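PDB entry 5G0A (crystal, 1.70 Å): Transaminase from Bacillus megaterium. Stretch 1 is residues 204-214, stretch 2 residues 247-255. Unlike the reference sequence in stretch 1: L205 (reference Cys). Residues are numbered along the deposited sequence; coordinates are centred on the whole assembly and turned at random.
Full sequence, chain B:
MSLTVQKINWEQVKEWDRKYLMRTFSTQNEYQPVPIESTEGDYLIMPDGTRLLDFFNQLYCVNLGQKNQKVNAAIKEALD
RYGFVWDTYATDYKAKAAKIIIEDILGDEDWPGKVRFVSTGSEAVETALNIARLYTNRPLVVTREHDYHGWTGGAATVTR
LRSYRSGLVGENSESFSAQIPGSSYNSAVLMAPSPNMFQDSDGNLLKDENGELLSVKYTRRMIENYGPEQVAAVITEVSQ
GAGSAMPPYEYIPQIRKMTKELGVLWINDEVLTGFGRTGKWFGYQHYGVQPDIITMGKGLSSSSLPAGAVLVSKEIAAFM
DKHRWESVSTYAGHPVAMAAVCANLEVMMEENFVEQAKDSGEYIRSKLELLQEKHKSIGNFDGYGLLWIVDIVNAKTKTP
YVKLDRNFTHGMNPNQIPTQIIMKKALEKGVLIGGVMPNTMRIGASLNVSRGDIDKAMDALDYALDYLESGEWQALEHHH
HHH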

# COMPACT_ATOMS: atom_id res chain seq x y z
N ASN B 204 -3.72 -37.28 -9.43
CA ASN B 204 -2.84 -37.30 -8.26
C ASN B 204 -2.15 -35.96 -8.09
O ASN B 204 -1.73 -35.35 -9.07
N LEU B 205 -2.03 -35.51 -6.84
CA LEU B 205 -1.34 -34.25 -6.54
C LEU B 205 0.16 -34.47 -6.47
O LEU B 205 0.63 -35.38 -5.79
N LEU B 206 0.91 -33.61 -7.16
CA LEU B 206 2.36 -33.75 -7.29
C LEU B 206 3.13 -33.50 -5.99
O LEU B 206 2.87 -32.53 -5.27
N LYS B 207 4.09 -34.39 -5.70
CA LYS B 207 4.99 -34.28 -4.55
C LYS B 207 6.43 -34.30 -5.04
O LYS B 207 6.72 -34.86 -6.10
N ASP B 208 7.33 -33.68 -4.28
CA ASP B 208 8.75 -33.76 -4.59
C ASP B 208 9.33 -35.06 -4.02
O ASP B 208 8.64 -35.78 -3.28
N GLU B 209 10.59 -35.36 -4.36
CA GLU B 209 11.26 -36.58 -3.90
C GLU B 209 11.25 -36.74 -2.38
O GLU B 209 11.24 -37.86 -1.86
N ASN B 210 11.23 -35.62 -1.66
CA ASN B 210 11.15 -35.61 -0.20
C ASN B 210 9.73 -35.87 0.36
O ASN B 210 9.56 -36.06 1.57
N GLY B 211 8.73 -35.88 -0.52
CA GLY B 211 7.34 -36.18 -0.13
C GLY B 211 6.48 -34.96 0.15
O GLY B 211 5.29 -35.08 0.44
N GLU B 212 7.09 -33.78 0.06
CA GLU B 212 6.39 -32.51 0.25
C GLU B 212 5.51 -32.21 -0.96
O GLU B 212 5.98 -32.27 -2.10
N LEU B 213 4.23 -31.93 -0.73
CA LEU B 213 3.35 -31.51 -1.81
C LEU B 213 3.95 -30.27 -2.46
O LEU B 213 4.48 -29.39 -1.77
N LEU B 214 3.88 -30.21 -3.79
CA LEU B 214 4.45 -29.09 -4.54
C LEU B 214 3.80 -27.76 -4.14
O LEU B 214 4.48 -26.73 -4.06
N PRO B 247 -9.01 -30.66 -0.47
CA PRO B 247 -7.57 -30.85 -0.63
C PRO B 247 -7.18 -32.33 -0.58
O PRO B 247 -7.95 -33.15 -0.07
N PRO B 248 -5.99 -32.67 -1.11
CA PRO B 248 -5.44 -33.99 -0.84
C PRO B 248 -5.23 -34.12 0.66
O PRO B 248 -4.82 -33.16 1.31
N TYR B 249 -5.54 -35.30 1.20
CA TYR B 249 -5.48 -35.51 2.64
C TYR B 249 -4.25 -34.88 3.29
O TYR B 249 -4.31 -34.41 4.42
N GLU B 250 -3.12 -34.91 2.59
CA GLU B 250 -1.84 -34.55 3.18
C GLU B 250 -1.58 -33.05 3.31
O GLU B 250 -0.69 -32.65 4.05
N TYR B 251 -2.31 -32.26 2.55
CA TYR B 251 -2.08 -30.80 2.52
C TYR B 251 -2.11 -30.13 3.91
O TYR B 251 -1.14 -29.45 4.29
N ILE B 252 -3.20 -30.33 4.65
CA ILE B 252 -3.35 -29.68 5.96
C ILE B 252 -2.29 -30.12 6.98
O ILE B 252 -1.65 -29.28 7.61
N PRO B 253 -2.05 -31.44 7.13
CA PRO B 253 -0.94 -31.80 8.00
C PRO B 253 0.39 -31.17 7.56
O PRO B 253 1.19 -30.76 8.41
N GLN B 254 0.61 -31.07 6.25
CA GLN B 254 1.85 -30.46 5.77
C GLN B 254 1.93 -28.95 6.04
O GLN B 254 3.00 -28.43 6.32
N ILE B 255 0.79 -28.27 5.97
CA ILE B 255 0.76 -26.85 6.32
C ILE B 255 1.01 -26.62 7.81
O ILE B 255 1.72 -25.69 8.19

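Stretch 1 is a hairpin-like loop without regular helix or strand. Its limbs are tied by backbone hydrogen bonds from D208 N to E212 O (2.9 Å) and from L214 N to L206 O (2.9 Å). Stretch 2 begins as a loop, makes a type I turn from P248 to Y251, and runs on as a helix. The contact is small, 335 Å² summed over both sides, and L213 and Q254 give up the most surface to it.

L213 is the main bump. It points toward stretch 2 in the mt rotamer (chi1 -74°, chi2 170°). Its CD1 methyl sits against the P248-Y251 turn. L213 CD1 lies 3.8 Å from P248 CG, 4.1 Å from E250 CB and 3.5 Å from Y251 N. L213 CD1 is also 3.8 Å from Y251 CB and meets the Y251 ring at its edge, near the ring plane. The hollow is therefore lined partly by backbone, which the turn shapes with its hydrogen bond from Y251 N to P248 O (2.9 Å). Y251 itself points sideways, with chi1 at 180° (t).

P248 is the bump from the other side. Its CB points toward stretch 1, and its ring is C-gamma endo. P248 CG touches two leucines: L213 CD1 as above, and L205 CG at 3.6 Å. L205 also points inward, as mm (chi1 -75°, chi2 -53°). This leucine replaces a cysteine of the reference sequence.

Q254 supplies the polar end of the contact. It leaves the helix toward stretch 1 with chi1 m and chi2 t, so the chain is extended beyond CB and the amide reaches the loop backbone. Both amide atoms are used. Q254 OE1 accepts a hydrogen bond from L213 N at 2.8 Å (161°), and Q254 NE2 donates one to G211 O at 3.1 Å (141°). The amide thus bridges two backbone groups on either side of E212.

G211 has phi/psi of 96/-2. A CB here would be jammed against the preceding carbonyl O, which by itself calls for glycine. D208, with chi1 p, braces the bend internally: its OD1 accepts a hydrogen bond from E212 N at 2.9 Å. The CA-to-CB bond of E212 points away from stretch 2, though E212 CG still lies 3.9 Å from Q254 OE1; its carboxylate oxygens are hydrogen-bonded elsewhere in the structure.

K207 stretches out as mttt, and its NZ comes within 4.4 Å of E250 CG. E250 starts toward stretch 1, but its end leads away. This is a loose contact at the border of the packing.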

# COMPACT_ATOMS: atom_id res chain seq x y z
CB ASN B 204 -1.76 -38.38 -8.40
CG ASN B 204 -2.32 -39.75 -8.75
OD1 ASN B 204 -3.32 -40.20 -8.19
ND2 ASN B 204 -1.65 -40.43 -9.67
CB LEU B 205 -1.86 -33.63 -5.23
CG LEU B 205 -3.23 -32.94 -5.21
CD1 LEU B 205 -3.34 -31.89 -6.30
CD2 LEU B 205 -4.39 -33.93 -5.30
CB LEU B 206 2.89 -32.82 -8.38
CG LEU B 206 2.51 -33.01 -9.85
CD1 LEU B 206 3.11 -31.87 -10.66
CD2 LEU B 206 2.97 -34.35 -10.40
CB LYS B 207 4.80 -35.45 -3.58
CG LYS B 207 3.38 -35.75 -3.16
CD LYS B 207 3.37 -36.89 -2.15
CE LYS B 207 2.00 -37.08 -1.52
NZ LYS B 207 2.09 -37.87 -0.26
CB ASP B 208 9.51 -32.52 -4.11
CG ASP B 208 9.77 -32.50 -2.61
OD1 ASP B 208 9.20 -33.33 -1.86
OD2 ASP B 208 10.56 -31.65 -2.17
CB GLU B 209 12.70 -36.61 -4.43
CG GLU B 209 13.34 -37.99 -4.45
CD GLU B 209 14.69 -38.02 -5.15
OE1 GLU B 209 15.34 -36.95 -5.24
OE2 GLU B 209 15.09 -39.11 -5.61
CB ASN B 210 11.73 -34.31 0.38
CG ASN B 210 13.24 -34.21 0.22
OD1 ASN B 210 13.91 -35.16 -0.18
ND2 ASN B 210 13.78 -33.04 0.55
CB GLU B 212 7.43 -31.39 0.46
CG GLU B 212 6.86 -30.03 0.82
CD GLU B 212 7.93 -28.96 0.94
OE1 GLU B 212 8.97 -29.04 0.23
OE2 GLU B 212 7.74 -28.02 1.73
CB LEU B 213 1.93 -31.23 -1.30
CG LEU B 213 1.06 -32.43 -0.92
CD1 LEU B 213 -0.21 -31.96 -0.21
CD2 LEU B 213 0.68 -33.25 -2.14
CB LEU B 214 4.33 -29.32 -6.05
CG LEU B 214 5.58 -29.80 -6.81
CD1 LEU B 214 6.21 -31.04 -6.20
CD2 LEU B 214 5.25 -30.03 -8.28
CB PRO B 247 -7.00 -30.13 0.59
CG PRO B 247 -8.05 -30.29 1.64
CD PRO B 247 -9.38 -30.40 0.94
CB PRO B 248 -4.08 -33.95 -1.55
CG PRO B 248 -3.73 -32.50 -1.63
CD PRO B 248 -5.04 -31.81 -1.84
CB TYR B 249 -5.51 -37.01 3.00
CG TYR B 249 -5.38 -37.20 4.48
CD1 TYR B 249 -6.48 -37.04 5.31
CD2 TYR B 249 -4.14 -37.49 5.07
CE1 TYR B 249 -6.38 -37.19 6.68
CE2 TYR B 249 -4.02 -37.63 6.45
CZ TYR B 249 -5.14 -37.48 7.24
OH TYR B 249 -5.05 -37.62 8.61
CB GLU B 250 -0.70 -35.17 2.37
CG GLU B 250 0.24 -35.98 3.24
CD GLU B 250 -0.50 -37.00 4.08
OE1 GLU B 250 -1.18 -37.86 3.48
OE2 GLU B 250 -0.42 -36.94 5.33
CB TYR B 251 -3.06 -30.12 1.55
CG TYR B 251 -2.85 -28.63 1.50
CD1 TYR B 251 -1.89 -28.06 0.65
CD2 TYR B 251 -3.59 -27.78 2.35
CE1 TYR B 251 -1.67 -26.68 0.63
CE2 TYR B 251 -3.39 -26.40 2.33
CZ TYR B 251 -2.44 -25.86 1.48
OH TYR B 251 -2.26 -24.50 1.47
CB ILE B 252 -4.81 -29.79 6.50
CG1 ILE B 252 -5.77 -28.93 5.64
CG2 ILE B 252 -4.88 -29.38 7.98
CD1 ILE B 252 -5.49 -27.41 5.69
CB PRO B 253 -0.90 -33.35 7.91
CG PRO B 253 -2.31 -33.72 7.60
CD PRO B 253 -2.83 -32.61 6.71
CB GLN B 254 2.11 -30.79 4.31
CG GLN B 254 2.69 -32.19 4.14
CD GLN B 254 3.15 -32.48 2.72
OE1 GLN B 254 3.42 -31.58 1.93
NE2 GLN B 254 3.25 -33.77 2.40
CB ILE B 255 -0.56 -26.17 5.86
CG1 ILE B 255 -0.56 -25.99 4.33
CG2 ILE B 255 -0.80 -24.85 6.60
CD1 ILE B 255 0.51 -25.07 3.73